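Local coordinates for protein succinate-semialdehyde dehydrogenase (NAD(P)(+)) (Marinobacter aquaeolei, PDB 3RH9) that probably oxidises succinate semialdehyde to succinate with a nicotinamide cofactor, as a member of the aldehyde dehydrogenase family, at residues Ala261-Phe266 against Asp276-Asn281; Thr289-Asn294 against Ala417-Thr422. All coordinates share one frame; numbering follows the deposited sequence.

Contact 1 of 2, residues Ala261-Phe266 against Asp276-Asn281; sequences APFIVF and DNLIAN
Phe-263 of strand 262-265 lays its ring against Leu-278 of helix 271-283. Ahead of it in the strand, Pro-262 packs on Phe-437 and on strands 295-299 and 417-421. Phe-263 itself points toward the helix. Its CG is anti to the backbone N (chi1 -177°), which carries the ring out from the strand to the helix surface. Leu-278 CG sits over one ring face, displaced toward the rim. This is a CH-pi contact, 3.7 Å from Leu-278 CG to the centroid of the Phe-263 ring and 18° off the ring normal. The nearest atoms are Phe-263 CE1 and Leu-278 CG at 3.5 Å. The far end of the ring also reaches the helix backbone, with Phe-263 CZ 3.7 Å from Leu-278 CA. Asn-277 adds a looser contact, Phe-263 CZ to Asn-277 CB at 4.4 Å. The Asn-277 side chain is hydrogen-bonded at both ends, ND2 to Ala-273 O and OD1 to Gly-445 N. With an alanine here instead of Phe-263 the ring is gone, which is likely to leave Leu-278 CG without the face it rests on and to open a gap between strand and helix. Leu-278 also packs on Phe-306 and Leu-310 of helix 303-316. This is apolar helix-on-sheet packing inside a beta-alpha-beta unit, made of strand 262-265, helix 271-283 and strand 295-299.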
ATOM      1  N   ALA A 261      11.163   7.079 -18.081  1.00 12.61           N
ATOM      2  CA  ALA A 261      10.354   6.472 -19.133  1.00 12.70           C
ATOM      3  C   ALA A 261      11.122   6.163 -20.422  1.00 12.71           C
ATOM      4  O   ALA A 261      11.761   7.042 -21.002  1.00 12.15           O
ATOM      5  CB  ALA A 261       9.119   7.338 -19.430  1.00 12.16           C
ATOM      6  N   PRO A 262      11.049   4.901 -20.873  1.00 12.52           N
ATOM      7  CA  PRO A 262      11.597   4.452 -22.147  1.00 12.44           C
ATOM      8  C   PRO A 262      10.506   4.563 -23.201  1.00 13.58           C
ATOM      9  O   PRO A 262       9.405   4.078 -22.980  1.00 13.18           O
ATOM     10  CB  PRO A 262      11.896   2.977 -21.895  1.00 12.12           C
ATOM     11  CG  PRO A 262      11.261   2.642 -20.574  1.00 12.97           C
ATOM     12  CD  PRO A 262      10.423   3.788 -20.150  1.00 12.06           C
ATOM     13  N   PHE A 263      10.810   5.213 -24.320  1.00 14.56           N
ATOM     14  CA  PHE A 263       9.868   5.376 -25.430  1.00 14.40           C
ATOM     15  C   PHE A 263      10.467   4.609 -26.602  1.00 15.77           C
ATOM     16  O   PHE A 263      11.461   5.036 -27.181  1.00 16.45           O
ATOM     17  CB  PHE A 263       9.744   6.858 -25.748  1.00 14.12           C
ATOM     18  CG  PHE A 263       8.752   7.188 -26.826  1.00 15.21           C
ATOM     19  CD1 PHE A 263       9.060   6.992 -28.166  1.00 15.66           C
ATOM     20  CD2 PHE A 263       7.535   7.767 -26.508  1.00 15.10           C
ATOM     21  CE1 PHE A 263       8.148   7.320 -29.165  1.00 15.91           C
ATOM     22  CE2 PHE A 263       6.626   8.101 -27.516  1.00 16.09           C
ATOM     23  CZ  PHE A 263       6.938   7.877 -28.838  1.00 14.64           C
ATOM     24  N   ILE A 264       9.880   3.461 -26.925  1.00 15.32           N
ATOM     25  CA  ILE A 264      10.528   2.469 -27.782  1.00 16.20           C
ATOM     26  C   ILE A 264       9.921   2.409 -29.179  1.00 16.51           C
ATOM     27  O   ILE A 264       8.701   2.347 -29.314  1.00 16.99           O
ATOM     28  CB  ILE A 264      10.443   1.068 -27.135  1.00 15.82           C
ATOM     29  CG1 ILE A 264      11.161   1.062 -25.784  1.00 14.34           C
ATOM     30  CG2 ILE A 264      11.030   0.022 -28.058  1.00 16.30           C
ATOM     31  CD1 ILE A 264      10.901  -0.166 -24.982  1.00 13.97           C
ATOM     32  N   VAL A 265      10.765   2.420 -30.211  1.00 16.16           N
ATOM     33  CA  VAL A 265      10.280   2.431 -31.594  1.00 17.26           C
ATOM     34  C   VAL A 265      10.832   1.320 -32.493  1.00 17.86           C
ATOM     35  O   VAL A 265      11.981   1.361 -32.912  1.00 18.01           O
ATOM     36  CB  VAL A 265      10.583   3.768 -32.281  1.00 18.25           C
ATOM     37  CG1 VAL A 265      10.011   3.766 -33.685  1.00 18.99           C
ATOM     38  CG2 VAL A 265      10.038   4.937 -31.466  1.00 17.70           C
ATOM     39  N   PHE A 266      10.000   0.346 -32.828  1.00 18.21           N
ATOM     40  CA  PHE A 266      10.455  -0.745 -33.686  1.00 20.24           C
ATOM     41  C   PHE A 266      10.586  -0.382 -35.180  1.00 20.89           C
ATOM     42  O   PHE A 266       9.990   0.597 -35.645  1.00 21.17           O
ATOM     43  CB  PHE A 266       9.611  -2.004 -33.457  1.00 18.98           C
ATOM     44  CG  PHE A 266       9.993  -2.743 -32.214  1.00 19.13           C
ATOM     45  CD1 PHE A 266      11.010  -3.671 -32.233  1.00 19.43           C
ATOM     46  CD2 PHE A 266       9.380  -2.466 -31.009  1.00 20.58           C
ATOM     47  CE1 PHE A 266      11.379  -4.337 -31.083  1.00 19.40           C
ATOM     48  CE2 PHE A 266       9.753  -3.129 -29.854  1.00 18.94           C
ATOM     49  CZ  PHE A 266      10.750  -4.066 -29.899  1.00 18.83           C
ATOM     50  N   ASP A 276       5.023  11.953 -34.305  1.00 21.28           N
ATOM     51  CA  ASP A 276       3.931  12.791 -33.834  1.00 21.58           C
ATOM     52  C   ASP A 276       3.723  12.591 -32.346  1.00 19.42           C
ATOM     53  O   ASP A 276       3.636  13.553 -31.580  1.00 18.76           O
ATOM     54  CB  ASP A 276       2.633  12.444 -34.562  1.00 22.90           C
ATOM     55  CG  ASP A 276       2.473  13.198 -35.860  1.00 25.50           C
ATOM     56  OD1 ASP A 276       3.494  13.699 -36.382  1.00 25.42           O
ATOM     57  OD2 ASP A 276       1.324  13.284 -36.356  1.00 28.67           O
ATOM     58  N   ASN A 277       3.634  11.331 -31.943  1.00 18.17           N
ATOM     59  CA  ASN A 277       3.403  11.015 -30.548  1.00 18.22           C
ATOM     60  C   ASN A 277       4.540  11.464 -29.641  1.00 18.27           C
ATOM     61  O   ASN A 277       4.315  11.986 -28.544  1.00 17.27           O
ATOM     62  CB  ASN A 277       3.146   9.528 -30.387  1.00 17.58           C
ATOM     63  CG  ASN A 277       1.689   9.183 -30.553  1.00 18.42           C
ATOM     64  OD1 ASN A 277       0.885   9.388 -29.640  1.00 19.52           O
ATOM     65  ND2 ASN A 277       1.333   8.653 -31.721  1.00 17.88           N
ATOM     66  N   LEU A 278       5.765  11.267 -30.111  1.00 18.48           N
ATOM     67  CA  LEU A 278       6.932  11.588 -29.311  1.00 17.86           C
ATOM     68  C   LEU A 278       6.940  13.070 -28.981  1.00 18.66           C
ATOM     69  O   LEU A 278       7.091  13.445 -27.813  1.00 20.17           O
ATOM     70  CB  LEU A 278       8.210  11.201 -30.037  1.00 18.16           C
ATOM     71  CG  LEU A 278       9.325  10.619 -29.170  1.00 18.66           C
ATOM     72  CD1 LEU A 278      10.663  10.719 -29.887  1.00 16.38           C
ATOM     73  CD2 LEU A 278       9.383  11.283 -27.799  1.00 15.73           C
ATOM     74  N   ILE A 279       6.748  13.911 -29.998  1.00 18.03           N
ATOM     75  CA  ILE A 279       6.741  15.360 -29.798  1.00 17.61           C
ATOM     76  C   ILE A 279       5.636  15.823 -28.854  1.00 18.85           C
ATOM     77  O   ILE A 279       5.829  16.773 -28.103  1.00 21.38           O
ATOM     78  CB  ILE A 279       6.626  16.132 -31.117  1.00 18.10           C
ATOM     79  CG1 ILE A 279       7.802  15.808 -32.037  1.00 18.65           C
ATOM     80  CG2 ILE A 279       6.592  17.605 -30.853  1.00 17.90           C
ATOM     81  CD1 ILE A 279       9.099  16.427 -31.622  1.00 19.65           C
ATOM     82  N   ALA A 280       4.484  15.159 -28.868  1.00 18.41           N
ATOM     83  CA  ALA A 280       3.396  15.548 -27.966  1.00 19.39           C
ATOM     84  C   ALA A 280       3.646  15.107 -26.515  1.00 19.11           C
ATOM     85  O   ALA A 280       3.294  15.806 -25.562  1.00 19.75           O
ATOM     86  CB  ALA A 280       2.057  15.018 -28.476  1.00 18.72           C
ATOM     87  N   ASN A 281       4.265  13.947 -26.358  1.00 17.67           N
ATOM     88  CA  ASN A 281       4.538  13.401 -25.040  1.00 17.95           C
ATOM     89  C   ASN A 281       5.702  14.134 -24.368  1.00 19.24           C
ATOM     90  O   ASN A 281       5.615  14.572 -23.213  1.00 18.17           O
ATOM     91  CB  ASN A 281       4.818  11.896 -25.176  1.00 17.77           C
ATOM     92  CG  ASN A 281       5.530  11.301 -23.967  1.00 16.94           C
ATOM     93  OD1 ASN A 281       5.003  10.412 -23.303  1.00 16.40           O
ATOM     94  ND2 ASN A 281       6.743  11.758 -23.703  1.00 16.78           N
TER

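Contact 2 of 2, residues Thr289-Asn294 against Ala417-Thr422; sequences TCVCAN and ASYVFT
Tyr-419 and Val-291 are joined by one hydrogen bond between a side chain and the backbone. Tyr-419 OH gives its proton to Val-291 O at 2.8 Å, although the hydroxyl is crowded in the model and its exact place is less sure. The carbonyl oxygen lies at the edge of the phenol, near the ring plane. Tyr-419 CG is anti to its own carbonyl carbon (chi1 -49°), and from there the ring spans the distance from strand 417-421 to the loop.

The apolar contacts are looser. The side chains of Val-291 and Tyr-419 cross at about a right angle, with Val-291 CG1 4.2 Å from Tyr-419 CZ. Val-291 CG2 stands 4.4 Å from Ala-417 CB. The same Ala-417 CB lies 4.3 Å from Val-291 CA.

The side chain of Cys-290 is about 6 Å from that of Glu-256, a predicted active-site residue. Thr-289 and Cys-290 are consistent with the loop that carries the nucleophilic cysteine in aldehyde dehydrogenases. If the hydroxyl is placed correctly, a buried phenol satisfies a carbonyl of a loop without regular structure, and would tie this loop to the sheet beside the predicted active site.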
ATOM      1  N   THR A 289       8.141  16.365 -16.592  1.00 19.12           N
ATOM      2  CA  THR A 289       7.081  15.458 -16.184  1.00 20.20           C
ATOM      3  C   THR A 289       7.639  14.044 -16.050  1.00 19.56           C
ATOM      4  O   THR A 289       8.622  13.696 -16.702  1.00 20.42           O
ATOM      5  CB  THR A 289       5.966  15.463 -17.245  1.00 20.84           C
ATOM      6  OG1 THR A 289       5.173  16.649 -17.099  1.00 23.08           O
ATOM      7  CG2 THR A 289       5.082  14.235 -17.120  1.00 19.68           C
ATOM      8  N   CYS A 290       7.020  13.221 -15.213  1.00 18.81           N
ATOM      9  CA  CYS A 290       7.517  11.860 -15.030  1.00 18.74           C
ATOM     10  C   CYS A 290       6.886  10.923 -16.030  1.00 19.57           C
ATOM     11  O   CYS A 290       7.191   9.726 -16.074  1.00 20.46           O
ATOM     12  CB  CYS A 290       7.303  11.378 -13.609  1.00 17.79           C
ATOM     13  SG  CYS A 290       8.387  12.245 -12.469  1.00 24.11           S
ATOM     14  N   VAL A 291       6.033  11.493 -16.864  1.00 19.56           N
ATOM     15  CA  VAL A 291       5.421  10.753 -17.948  1.00 19.57           C
ATOM     16  C   VAL A 291       6.136  11.051 -19.267  1.00 17.43           C
ATOM     17  O   VAL A 291       5.940  10.362 -20.259  1.00 16.92           O
ATOM     18  CB  VAL A 291       3.917  11.056 -18.017  1.00 17.06           C
ATOM     19  CG1 VAL A 291       3.335  10.650 -19.343  1.00 15.62           C
ATOM     20  CG2 VAL A 291       3.231  10.327 -16.903  1.00 17.44           C
ATOM     21  N   CYS A 292       6.989  12.063 -19.263  1.00 17.68           N
ATOM     22  CA  CYS A 292       7.743  12.412 -20.465  1.00 17.64           C
ATOM     23  C   CYS A 292       8.772  11.362 -20.833  1.00 16.82           C
ATOM     24  O   CYS A 292       9.483  10.843 -19.968  1.00 17.76           O
ATOM     25  CB  CYS A 292       8.422  13.763 -20.294  1.00 17.56           C
ATOM     26  SG  CYS A 292       7.207  15.074 -20.378  1.00 24.48           S
ATOM     27  N   ALA A 293       8.849  11.031 -22.116  1.00 16.50           N
ATOM     28  CA  ALA A 293       9.858  10.078 -22.552  1.00 15.90           C
ATOM     29  C   ALA A 293      11.191  10.603 -22.033  1.00 14.66           C
ATOM     30  O   ALA A 293      11.440  11.807 -22.076  1.00 14.37           O
ATOM     31  CB  ALA A 293       9.870   9.964 -24.061  1.00 13.97           C
ATOM     32  N   ASN A 294      12.023   9.716 -21.504  1.00 13.10           N
ATOM     33  CA  ASN A 294      13.337  10.129 -21.046  1.00 14.11           C
ATOM     34  C   ASN A 294      14.426   9.435 -21.856  1.00 14.49           C
ATOM     35  O   ASN A 294      15.479  10.014 -22.130  1.00 15.00           O
ATOM     36  CB  ASN A 294      13.510   9.871 -19.548  1.00 13.86           C
ATOM     37  CG  ASN A 294      14.754  10.519 -18.990  1.00 14.26           C
ATOM     38  OD1 ASN A 294      15.686   9.842 -18.567  1.00 15.44           O
ATOM     39  ND2 ASN A 294      14.788  11.825 -19.009  1.00 14.28           N
ATOM     40  N   ALA A 417       6.161   5.302 -16.251  1.00 12.02           N
ATOM     41  CA  ALA A 417       5.604   5.183 -17.598  1.00 12.09           C
ATOM     42  C   ALA A 417       6.584   4.627 -18.646  1.00 12.08           C
ATOM     43  O   ALA A 417       7.789   4.604 -18.438  1.00 11.48           O
ATOM     44  CB  ALA A 417       5.014   6.500 -18.047  1.00 11.84           C
ATOM     45  N   SER A 418       6.032   4.164 -19.762  1.00 11.82           N
ATOM     46  CA  SER A 418       6.800   3.567 -20.850  1.00 12.63           C
ATOM     47  C   SER A 418       5.951   3.519 -22.125  1.00 13.39           C
ATOM     48  O   SER A 418       4.728   3.598 -22.065  1.00 13.60           O
ATOM     49  CB  SER A 418       7.281   2.165 -20.482  1.00 11.82           C
ATOM     50  OG  SER A 418       6.227   1.385 -19.955  1.00 11.51           O
ATOM     51  N   TYR A 419       6.588   3.416 -23.284  1.00 13.53           N
ATOM     52  CA  TYR A 419       5.835   3.467 -24.536  1.00 13.91           C
ATOM     53  C   TYR A 419       6.480   2.604 -25.584  1.00 14.42           C
ATOM     54  O   TYR A 419       7.708   2.553 -25.686  1.00 14.83           O
ATOM     55  CB  TYR A 419       5.748   4.897 -25.047  1.00 13.75           C
ATOM     56  CG  TYR A 419       5.306   5.855 -23.991  1.00 13.94           C
ATOM     57  CD1 TYR A 419       3.955   6.119 -23.788  1.00 13.94           C
ATOM     58  CD2 TYR A 419       6.234   6.484 -23.171  1.00 13.56           C
ATOM     59  CE1 TYR A 419       3.543   6.991 -22.804  1.00 13.23           C
ATOM     60  CE2 TYR A 419       5.825   7.354 -22.181  1.00 13.85           C
ATOM     61  CZ  TYR A 419       4.484   7.598 -22.011  1.00 13.47           C
ATOM     62  OH  TYR A 419       4.090   8.468 -21.046  1.00 15.26           O
ATOM     63  N   VAL A 420       5.655   1.928 -26.370  1.00 13.70           N
ATOM     64  CA  VAL A 420       6.185   1.077 -27.417  1.00 15.22           C
ATOM     65  C   VAL A 420       5.386   1.219 -28.705  1.00 16.22           C
ATOM     66  O   VAL A 420       4.151   1.174 -28.694  1.00 15.14           O
ATOM     67  CB  VAL A 420       6.214  -0.388 -26.972  1.00 15.35           C
ATOM     68  CG1 VAL A 420       4.796  -0.889 -26.702  1.00 14.16           C
ATOM     69  CG2 VAL A 420       6.933  -1.242 -28.013  1.00 15.26           C
ATOM     70  N   PHE A 421       6.103   1.413 -29.812  1.00 16.84           N
ATOM     71  CA  PHE A 421       5.482   1.500 -31.128  1.00 16.64           C
ATOM     72  C   PHE A 421       5.942   0.355 -31.985  1.00 17.38           C
ATOM     73  O   PHE A 421       7.133   0.091 -32.086  1.00 17.96           O
ATOM     74  CB  PHE A 421       5.814   2.820 -31.812  1.00 15.47           C
ATOM     75  CG  PHE A 421       5.125   4.000 -31.206  1.00 16.04           C
ATOM     76  CD1 PHE A 421       5.482   4.460 -29.950  1.00 15.37           C
ATOM     77  CD2 PHE A 421       4.115   4.653 -31.888  1.00 16.75           C
ATOM     78  CE1 PHE A 421       4.846   5.548 -29.397  1.00 15.86           C
ATOM     79  CE2 PHE A 421       3.480   5.749 -31.334  1.00 16.23           C
ATOM     80  CZ  PHE A 421       3.845   6.194 -30.091  1.00 15.70           C
ATOM     81  N   THR A 422       4.993  -0.323 -32.611  1.00 17.83           N
ATOM     82  CA  THR A 422       5.318  -1.491 -33.406  1.00 19.15           C
ATOM     83  C   THR A 422       4.072  -1.966 -34.141  1.00 19.55           C
ATOM     84  O   THR A 422       2.996  -2.041 -33.564  1.00 19.99           O
ATOM     85  CB  THR A 422       5.905  -2.616 -32.509  1.00 20.45           C
ATOM     86  OG1 THR A 422       6.306  -3.737 -33.303  1.00 20.77           O
ATOM     87  CG2 THR A 422       4.885  -3.067 -31.473  1.00 21.65           C
TER

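In the fold
Coming from the N terminus, the chain reaches strand 262-265, turns, and comes back as helix 271-283, where contact 1 closes a short loop of nine residues. Residues 289-294, in the loop after this helix, lead into strand 295-299. Contact 2 opens there and closes only after 122 further residues, at strand 417-421. The two contacts therefore follow in series and neither encloses the other. In space they touch, and the centres of contact 1 and contact 2 are about 6 Å apart. Strands 262-265 and 417-421 are parallel neighbours in one sheet, linked by a probable hydrogen bond from Ile-264 N to Tyr-419 O. Contact 1 joins neighbouring elements of one beta-alpha-beta unit. Contact 2 brings the loop before strand 295-299 to a strand far along the chain.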